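Local coordinates for protein beta2-microglobulin (Anolis carolinensis, PDB 7CPO) that probably serves as the light chain of the MHC class I molecule, associating with the heavy chain in a complex that presents a peptide, at residues T22-Y26 / F78-V82; M46-S52 / R64-V70. Numbering follows the deposited sequence.

Overall arrangement
The two contacts build adjoining parts of one immunoglobulin C1-type sandwich, their centres about 8 Å apart. Contact 1 pins strand 21-30 to strand 78-83 of the facing sheet. Contact 2 pairs strands 49-56 and 62-70 at the margin of the sheet that holds strand 21-30. They join because strands 21-30 and 62-70 are neighbours: C25 N lies 2.7 Å from V66 O and F23 N 3.0 Å from A68 O, both probable hydrogen bonds. Between the sheets, F78 CE1 packs 3.4 Å from V70 CG2. The outer face of the sheet with strand 21-30 meets the MHC class I antigen chain, reached by H24 of contact 1 and by L65 and Y67 of contact 2.

Contact 1: T22-Y26 / F78-V82; sequences TFHCY and FACKV
This is the disulfide-pinned core of an immunoglobulin C1-set sandwich, in which one strand from each sheet faces the other across the interior. Segments 22-26 and 78-82 are both extended. They run nearly alike, their N-to-C directions 28° apart and their axes 7.8 Å apart at closest, too far for backbone pairing, with no hydrogen bond between them. The disulfide spans the gap where the strands are closer: the CA atoms of C25 and C80 lie 6.3 Å apart, those of F23 and F78 8.0 Å. C25 and C80, each with chi1 near t, extend their sulfurs into the gap, and the SG-SG bond of 2.0 Å closes with chi3 at -63°. Small and apolar once bonded, cystine suits a site where the sheets come close. V82 CG2 approaches C25 SG at 4.3 Å.

Facing away, as Y26 does, H24 hydrogen-bonds through NE2 to S239 N of the MHC class I antigen chain; imidazole suits this place because NE2 can accept from a backbone N-H. The other contacts between the segments centre on the F23 ring. F23, also t, sends this large ring across to fill the wider gap beside the disulfide. The F23 and F78 rings meet obliquely, centroids 5.6 Å apart and planes at 43°. F78, with chi1 m, starts toward the partner strand, but its ring turns away to meet F11 edge-to-face. A79 O sits 3.4 Å from F23 CE2, near the ring plane. Over one face of the F23 ring, F78 CB makes a CH-pi contact, 3.9 Å from the centroid and 17° off the normal.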
ATOM      1  N   THR B  22     -19.676  -1.500   3.042  1.00 28.88           N
ATOM      2  CA  THR B  22     -18.775  -0.787   2.150  1.00 27.91           C
ATOM      3  C   THR B  22     -18.241  -1.766   1.127  1.00 26.51           C
ATOM      4  O   THR B  22     -17.739  -2.835   1.485  1.00 26.97           O
ATOM      5  CB  THR B  22     -17.624  -0.135   2.908  1.00 28.28           C
ATOM      6  OG1 THR B  22     -18.158   0.695   3.936  1.00 26.45           O
ATOM      7  CG2 THR B  22     -16.764   0.702   1.964  1.00 28.53           C
ATOM      8  N   PHE B  23     -18.367  -1.400  -0.136  1.00 25.06           N
ATOM      9  CA  PHE B  23     -17.872  -2.193  -1.245  1.00 27.68           C
ATOM     10  C   PHE B  23     -16.506  -1.653  -1.638  1.00 26.85           C
ATOM     11  O   PHE B  23     -16.359  -0.446  -1.839  1.00 28.78           O
ATOM     12  CB  PHE B  23     -18.845  -2.100  -2.422  1.00 30.74           C
ATOM     13  CG  PHE B  23     -18.419  -2.869  -3.638  1.00 31.97           C
ATOM     14  CD1 PHE B  23     -18.127  -4.225  -3.553  1.00 25.92           C
ATOM     15  CD2 PHE B  23     -18.338  -2.240  -4.869  1.00 22.81           C
ATOM     16  CE1 PHE B  23     -17.748  -4.934  -4.679  1.00 29.86           C
ATOM     17  CE2 PHE B  23     -17.956  -2.942  -6.001  1.00 30.10           C
ATOM     18  CZ  PHE B  23     -17.664  -4.292  -5.904  1.00 31.74           C
ATOM     19  N   HIS B  24     -15.516  -2.538  -1.752  1.00 24.85           N
ATOM     20  CA  HIS B  24     -14.149  -2.154  -2.086  1.00 27.41           C
ATOM     21  C   HIS B  24     -13.690  -2.837  -3.360  1.00 25.96           C
ATOM     22  O   HIS B  24     -14.017  -3.998  -3.607  1.00 30.03           O
ATOM     23  CB  HIS B  24     -13.148  -2.531  -0.987  1.00 23.79           C
ATOM     24  CG  HIS B  24     -13.526  -2.071   0.386  1.00 30.72           C
ATOM     25  ND1 HIS B  24     -14.494  -2.702   1.143  1.00 26.07           N
ATOM     26  CD2 HIS B  24     -13.028  -1.073   1.162  1.00 22.94           C
ATOM     27  CE1 HIS B  24     -14.589  -2.099   2.318  1.00 31.21           C
ATOM     28  NE2 HIS B  24     -13.712  -1.108   2.356  1.00 28.14           N
ATOM     29  N   CYS B  25     -12.885  -2.124  -4.140  1.00 30.34           N
ATOM     30  CA  CYS B  25     -12.099  -2.718  -5.210  1.00 24.13           C
ATOM     31  C   CYS B  25     -10.643  -2.288  -5.042  1.00 27.01           C
ATOM     32  O   CYS B  25     -10.347  -1.094  -4.922  1.00 26.96           O
ATOM     33  CB  CYS B  25     -12.644  -2.326  -6.585  1.00 22.53           C
ATOM     34  SG  CYS B  25     -11.678  -3.037  -7.955  1.00 31.74           S
ATOM     35  N   TYR B  26      -9.737  -3.262  -5.028  1.00 28.22           N
ATOM     36  CA  TYR B  26      -8.344  -3.032  -4.668  1.00 22.84           C
ATOM     37  C   TYR B  26      -7.434  -3.627  -5.729  1.00 24.84           C
ATOM     38  O   TYR B  26      -7.583  -4.795  -6.101  1.00 31.01           O
ATOM     39  CB  TYR B  26      -8.038  -3.630  -3.297  1.00 22.84           C
ATOM     40  CG  TYR B  26      -6.610  -3.461  -2.864  1.00 31.31           C
ATOM     41  CD1 TYR B  26      -6.088  -2.205  -2.583  1.00 24.98           C
ATOM     42  CD2 TYR B  26      -5.775  -4.563  -2.734  1.00 30.14           C
ATOM     43  CE1 TYR B  26      -4.769  -2.056  -2.181  1.00 25.48           C
ATOM     44  CE2 TYR B  26      -4.465  -4.421  -2.343  1.00 24.83           C
ATOM     45  CZ  TYR B  26      -3.965  -3.165  -2.070  1.00 26.24           C
ATOM     46  OH  TYR B  26      -2.654  -3.023  -1.677  1.00 26.99           O
ATOM     47  N   PHE B  78     -22.719  -6.563  -7.600  1.00 47.03           N
ATOM     48  CA  PHE B  78     -21.619  -5.620  -7.445  1.00 32.80           C
ATOM     49  C   PHE B  78     -20.373  -6.120  -8.160  1.00 37.24           C
ATOM     50  O   PHE B  78     -20.024  -7.304  -8.075  1.00 41.50           O
ATOM     51  CB  PHE B  78     -21.311  -5.402  -5.973  1.00 34.62           C
ATOM     52  CG  PHE B  78     -22.470  -4.866  -5.199  1.00 42.26           C
ATOM     53  CD1 PHE B  78     -22.742  -3.511  -5.193  1.00 32.00           C
ATOM     54  CD2 PHE B  78     -23.305  -5.723  -4.496  1.00 43.66           C
ATOM     55  CE1 PHE B  78     -23.808  -3.015  -4.490  1.00 39.69           C
ATOM     56  CE2 PHE B  78     -24.372  -5.232  -3.781  1.00 36.77           C
ATOM     57  CZ  PHE B  78     -24.626  -3.874  -3.778  1.00 46.64           C
ATOM     58  N   ALA B  79     -19.690  -5.206  -8.846  1.00 32.08           N
ATOM     59  CA  ALA B  79     -18.513  -5.576  -9.613  1.00 36.33           C
ATOM     60  C   ALA B  79     -17.592  -4.369  -9.762  1.00 40.24           C
ATOM     61  O   ALA B  79     -17.910  -3.249  -9.346  1.00 31.91           O
ATOM     62  CB  ALA B  79     -18.901  -6.155 -10.979  1.00 28.84           C
ATOM     63  N   CYS B  80     -16.432  -4.621 -10.364  1.00 29.00           N
ATOM     64  CA  CYS B  80     -15.390  -3.619 -10.471  1.00 36.21           C
ATOM     65  C   CYS B  80     -14.773  -3.715 -11.858  1.00 33.95           C
ATOM     66  O   CYS B  80     -14.383  -4.797 -12.294  1.00 34.38           O
ATOM     67  CB  CYS B  80     -14.328  -3.819  -9.373  1.00 35.77           C
ATOM     68  SG  CYS B  80     -12.839  -2.830  -9.627  1.00 60.44           S
ATOM     69  N   LYS B  81     -14.695  -2.588 -12.549  1.00 32.73           N
ATOM     70  CA  LYS B  81     -14.120  -2.525 -13.883  1.00 32.97           C
ATOM     71  C   LYS B  81     -12.750  -1.865 -13.792  1.00 39.04           C
ATOM     72  O   LYS B  81     -12.644  -0.691 -13.414  1.00 39.90           O
ATOM     73  CB  LYS B  81     -15.044  -1.751 -14.821  1.00 39.61           C
ATOM     74  CG  LYS B  81     -14.586  -1.663 -16.266  1.00 41.37           C
ATOM     75  CD  LYS B  81     -15.513  -0.722 -17.033  1.00 42.92           C
ATOM     76  CE  LYS B  81     -14.855  -0.147 -18.277  1.00 56.81           C
ATOM     77  NZ  LYS B  81     -15.777   0.784 -19.008  1.00 45.39           N
ATOM     78  N   VAL B  82     -11.708  -2.615 -14.147  1.00 47.49           N
ATOM     79  CA  VAL B  82     -10.322  -2.155 -14.100  1.00 47.42           C
ATOM     80  C   VAL B  82      -9.810  -2.000 -15.528  1.00 42.45           C
ATOM     81  O   VAL B  82      -9.859  -2.951 -16.316  1.00 39.75           O
ATOM     82  CB  VAL B  82      -9.432  -3.138 -13.319  1.00 44.07           C
ATOM     83  CG1 VAL B  82      -7.965  -2.692 -13.369  1.00 39.23           C
ATOM     84  CG2 VAL B  82      -9.929  -3.296 -11.884  1.00 34.51           C
TER

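Contact 2: M46-S52 / R64-V70; sequences MENVQQS and RLVYAKV
Segment 64-70 is extended throughout, whereas 46-52 begins as a loop, in which N48 adopts left-handed angles (61/46) that asparagine tolerates, and is extended by Q50 and Q51. The strand parts run antiparallel at 154°, axes 4.6 Å apart at closest. Q50 and Y67 form a hydrogen-bonded pair (Q50 N to Y67 O 2.7 Å, Y67 N to Q50 O 2.8 Å); Q51 and V66 form a non-hydrogen-bonded pair, CA atoms 4.3 Å apart. S52 N donates to L65 O (2.9 Å), but L65 N donates to S52 OG (3.2 Å), which chi1 p brings within reach; S52 O accepts from R64 NH1 (2.7 Å), the guanidinium folded round by chi2 and chi3, both p.

V49, V66 and A68 share one face: V49 CG1 meets V66 CG1 at 3.6 Å, and V66 and A68 touch L39 of the other sheet. M46 (m, t, p) brings CE to 3.6 Å from V70 CG2, its flexible thioether filling in beside A68. On the opposite face, Q50 CB lies over the Y67 ring, 3.8 Å from its centroid, in a CH-pi contact. Such pairing is that of the marginal D-E hairpin of a beta2-microglobulin C1-type immunoglobulin sandwich.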
ATOM      1  N   MET B  46     -21.354   3.298  -9.732  1.00 39.44           N
ATOM      2  CA  MET B  46     -21.904   3.758  -8.462  1.00 34.16           C
ATOM      3  C   MET B  46     -21.622   5.245  -8.269  1.00 43.81           C
ATOM      4  O   MET B  46     -20.695   5.803  -8.858  1.00 43.68           O
ATOM      5  CB  MET B  46     -21.302   2.959  -7.301  1.00 45.83           C
ATOM      6  CG  MET B  46     -21.478   1.441  -7.430  1.00 46.70           C
ATOM      7  SD  MET B  46     -20.869   0.482  -6.025  1.00 47.92           S
ATOM      8  CE  MET B  46     -22.032   0.944  -4.741  1.00 47.32           C
ATOM      9  N   GLU B  47     -22.444   5.900  -7.456  1.00 50.16           N
ATOM     10  CA  GLU B  47     -22.141   7.277  -7.102  1.00 51.56           C
ATOM     11  C   GLU B  47     -21.400   7.292  -5.761  1.00 47.68           C
ATOM     12  O   GLU B  47     -21.259   6.264  -5.093  1.00 49.39           O
ATOM     13  CB  GLU B  47     -23.416   8.123  -7.036  1.00 55.29           C
ATOM     14  CG  GLU B  47     -24.245   8.266  -8.330  1.00 53.36           C
ATOM     15  CD  GLU B  47     -25.752   8.234  -8.054  1.00 68.70           C
ATOM     16  OE1 GLU B  47     -26.164   8.779  -7.008  1.00 70.42           O
ATOM     17  OE2 GLU B  47     -26.528   7.679  -8.872  1.00 75.60           O
ATOM     18  N   ASN B  48     -20.903   8.462  -5.358  1.00 38.69           N
ATOM     19  CA  ASN B  48     -20.366   8.668  -4.012  1.00 43.87           C
ATOM     20  C   ASN B  48     -19.178   7.756  -3.735  1.00 38.91           C
ATOM     21  O   ASN B  48     -19.064   7.127  -2.679  1.00 49.31           O
ATOM     22  CB  ASN B  48     -21.459   8.458  -2.975  1.00 59.48           C
ATOM     23  CG  ASN B  48     -22.462   9.582  -2.967  1.00 56.32           C
ATOM     24  OD1 ASN B  48     -23.474   9.510  -2.300  1.00 50.51           O
ATOM     25  ND2 ASN B  48     -22.174  10.646  -3.722  1.00 52.90           N
ATOM     26  N   VAL B  49     -18.313   7.700  -4.668  1.00 32.07           N
ATOM     27  CA  VAL B  49     -17.188   6.788  -4.675  1.00 39.85           C
ATOM     28  C   VAL B  49     -15.958   7.495  -4.121  1.00 40.12           C
ATOM     29  O   VAL B  49     -15.723   8.676  -4.401  1.00 34.34           O
ATOM     30  CB  VAL B  49     -16.959   6.287  -6.111  1.00 39.14           C
ATOM     31  CG1 VAL B  49     -15.741   5.407  -6.177  1.00 30.29           C
ATOM     32  CG2 VAL B  49     -18.212   5.566  -6.612  1.00 34.03           C
ATOM     33  N   GLN B  50     -15.154   6.774  -3.342  1.00 40.22           N
ATOM     34  CA  GLN B  50     -13.921   7.308  -2.782  1.00 30.57           C
ATOM     35  C   GLN B  50     -12.730   6.498  -3.266  1.00 30.74           C
ATOM     36  O   GLN B  50     -12.859   5.308  -3.569  1.00 36.66           O
ATOM     37  CB  GLN B  50     -13.957   7.269  -1.269  1.00 36.84           C
ATOM     38  CG  GLN B  50     -15.162   7.949  -0.704  1.00 43.24           C
ATOM     39  CD  GLN B  50     -14.779   9.080   0.198  1.00 50.16           C
ATOM     40  OE1 GLN B  50     -14.629   8.895   1.406  1.00 58.05           O
ATOM     41  NE2 GLN B  50     -14.587  10.263  -0.378  1.00 48.83           N
ATOM     42  N   GLN B  51     -11.558   7.139  -3.308  1.00 38.80           N
ATOM     43  CA  GLN B  51     -10.325   6.453  -3.685  1.00 30.73           C
ATOM     44  C   GLN B  51      -9.132   6.948  -2.870  1.00 35.22           C
ATOM     45  O   GLN B  51      -8.945   8.152  -2.677  1.00 34.81           O
ATOM     46  CB  GLN B  51     -10.048   6.614  -5.179  1.00 30.44           C
ATOM     47  CG  GLN B  51      -9.369   7.891  -5.595  1.00 23.24           C
ATOM     48  CD  GLN B  51      -8.886   7.808  -7.019  1.00 38.90           C
ATOM     49  OE1 GLN B  51      -9.440   7.051  -7.820  1.00 44.35           O
ATOM     50  NE2 GLN B  51      -7.845   8.576  -7.349  1.00 39.79           N
ATOM     51  N   SER B  52      -8.326   6.002  -2.400  1.00 38.61           N
ATOM     52  CA  SER B  52      -7.140   6.300  -1.615  1.00 31.31           C
ATOM     53  C   SER B  52      -6.077   6.970  -2.471  1.00 27.74           C
ATOM     54  O   SER B  52      -6.093   6.903  -3.706  1.00 27.13           O
ATOM     55  CB  SER B  52      -6.553   5.016  -1.021  1.00 22.51           C
ATOM     56  OG  SER B  52      -5.916   4.282  -2.057  1.00 27.06           O
ATOM     57  N   ARG B  64      -3.858   0.865  -5.170  1.00 40.93           N
ATOM     58  CA  ARG B  64      -4.967   1.810  -5.234  1.00 26.14           C
ATOM     59  C   ARG B  64      -6.229   1.141  -4.712  1.00 32.92           C
ATOM     60  O   ARG B  64      -6.578   0.036  -5.147  1.00 28.60           O
ATOM     61  CB  ARG B  64      -5.187   2.306  -6.667  1.00 29.44           C
ATOM     62  CG  ARG B  64      -6.395   3.230  -6.835  1.00 40.79           C
ATOM     63  CD  ARG B  64      -6.065   4.649  -6.406  1.00 46.57           C
ATOM     64  NE  ARG B  64      -5.226   5.320  -7.393  1.00 53.54           N
ATOM     65  CZ  ARG B  64      -4.744   6.548  -7.249  1.00 57.04           C
ATOM     66  NH1 ARG B  64      -5.016   7.243  -6.153  1.00 58.83           N
ATOM     67  NH2 ARG B  64      -3.998   7.082  -8.206  1.00 58.41           N
ATOM     68  N   LEU B  65      -6.916   1.818  -3.800  1.00 31.10           N
ATOM     69  CA  LEU B  65      -8.155   1.336  -3.214  1.00 26.53           C
ATOM     70  C   LEU B  65      -9.294   2.263  -3.616  1.00 33.19           C
ATOM     71  O   LEU B  65      -9.137   3.487  -3.622  1.00 30.76           O
ATOM     72  CB  LEU B  65      -8.050   1.257  -1.691  1.00 20.83           C
ATOM     73  CG  LEU B  65      -9.337   0.824  -0.988  1.00 32.57           C
ATOM     74  CD1 LEU B  65      -9.671  -0.662  -1.250  1.00 20.04           C
ATOM     75  CD2 LEU B  65      -9.211   1.114   0.487  1.00 19.89           C
ATOM     76  N   VAL B  66     -10.433   1.667  -3.970  1.00 34.37           N
ATOM     77  CA  VAL B  66     -11.612   2.379  -4.448  1.00 22.75           C
ATOM     78  C   VAL B  66     -12.813   1.792  -3.733  1.00 26.20           C
ATOM     79  O   VAL B  66     -12.965   0.566  -3.679  1.00 30.80           O
ATOM     80  CB  VAL B  66     -11.775   2.250  -5.974  1.00 31.86           C
ATOM     81  CG1 VAL B  66     -12.967   3.060  -6.449  1.00 31.72           C
ATOM     82  CG2 VAL B  66     -10.495   2.714  -6.694  1.00 32.28           C
ATOM     83  N   TYR B  67     -13.655   2.646  -3.165  1.00 25.01           N
ATOM     84  CA  TYR B  67     -14.734   2.106  -2.353  1.00 24.85           C
ATOM     85  C   TYR B  67     -15.906   3.077  -2.303  1.00 30.52           C
ATOM     86  O   TYR B  67     -15.797   4.248  -2.678  1.00 28.76           O
ATOM     87  CB  TYR B  67     -14.243   1.754  -0.941  1.00 25.37           C
ATOM     88  CG  TYR B  67     -13.700   2.929  -0.166  1.00 26.26           C
ATOM     89  CD1 TYR B  67     -14.511   3.652   0.699  1.00 30.96           C
ATOM     90  CD2 TYR B  67     -12.376   3.315  -0.292  1.00 34.06           C
ATOM     91  CE1 TYR B  67     -14.020   4.744   1.408  1.00 33.77           C
ATOM     92  CE2 TYR B  67     -11.870   4.405   0.419  1.00 32.88           C
ATOM     93  CZ  TYR B  67     -12.697   5.112   1.267  1.00 43.10           C
ATOM     94  OH  TYR B  67     -12.194   6.189   1.968  1.00 45.73           O
ATOM     95  N   ALA B  68     -17.044   2.556  -1.834  1.00 36.01           N
ATOM     96  CA  ALA B  68     -18.291   3.303  -1.762  1.00 27.72           C
ATOM     97  C   ALA B  68     -19.218   2.614  -0.780  1.00 23.48           C
ATOM     98  O   ALA B  68     -19.230   1.386  -0.689  1.00 32.51           O
ATOM     99  CB  ALA B  68     -18.973   3.419  -3.126  1.00 26.82           C
ATOM    100  N   LYS B  69     -19.961   3.414  -0.026  1.00 34.87           N
ATOM    101  CA  LYS B  69     -20.982   2.869   0.850  1.00 39.33           C
ATOM    102  C   LYS B  69     -22.150   2.368   0.007  1.00 45.29           C
ATOM    103  O   LYS B  69     -22.424   2.878  -1.084  1.00 37.11           O
ATOM    104  CB  LYS B  69     -21.449   3.919   1.859  1.00 36.26           C
ATOM    105  CG  LYS B  69     -20.488   4.142   3.037  1.00 39.32           C
ATOM    106  CD  LYS B  69     -21.175   4.845   4.220  1.00 49.88           C
ATOM    107  CE  LYS B  69     -21.691   6.245   3.844  1.00 62.59           C
ATOM    108  NZ  LYS B  69     -20.902   7.365   4.462  1.00 50.84           N
ATOM    109  N   VAL B  70     -22.820   1.332   0.507  1.00 41.70           N
ATOM    110  CA  VAL B  70     -23.900   0.693  -0.233  1.00 47.18           C
ATOM    111  C   VAL B  70     -24.727  -0.122   0.748  1.00 46.48           C
ATOM    112  O   VAL B  70     -24.252  -0.490   1.825  1.00 42.91           O
ATOM    113  CB  VAL B  70     -23.346  -0.185  -1.385  1.00 47.00           C
ATOM    114  CG1 VAL B  70     -22.847  -1.522  -0.854  1.00 41.23           C
ATOM    115  CG2 VAL B  70     -24.418  -0.384  -2.437  1.00 61.66           C
TER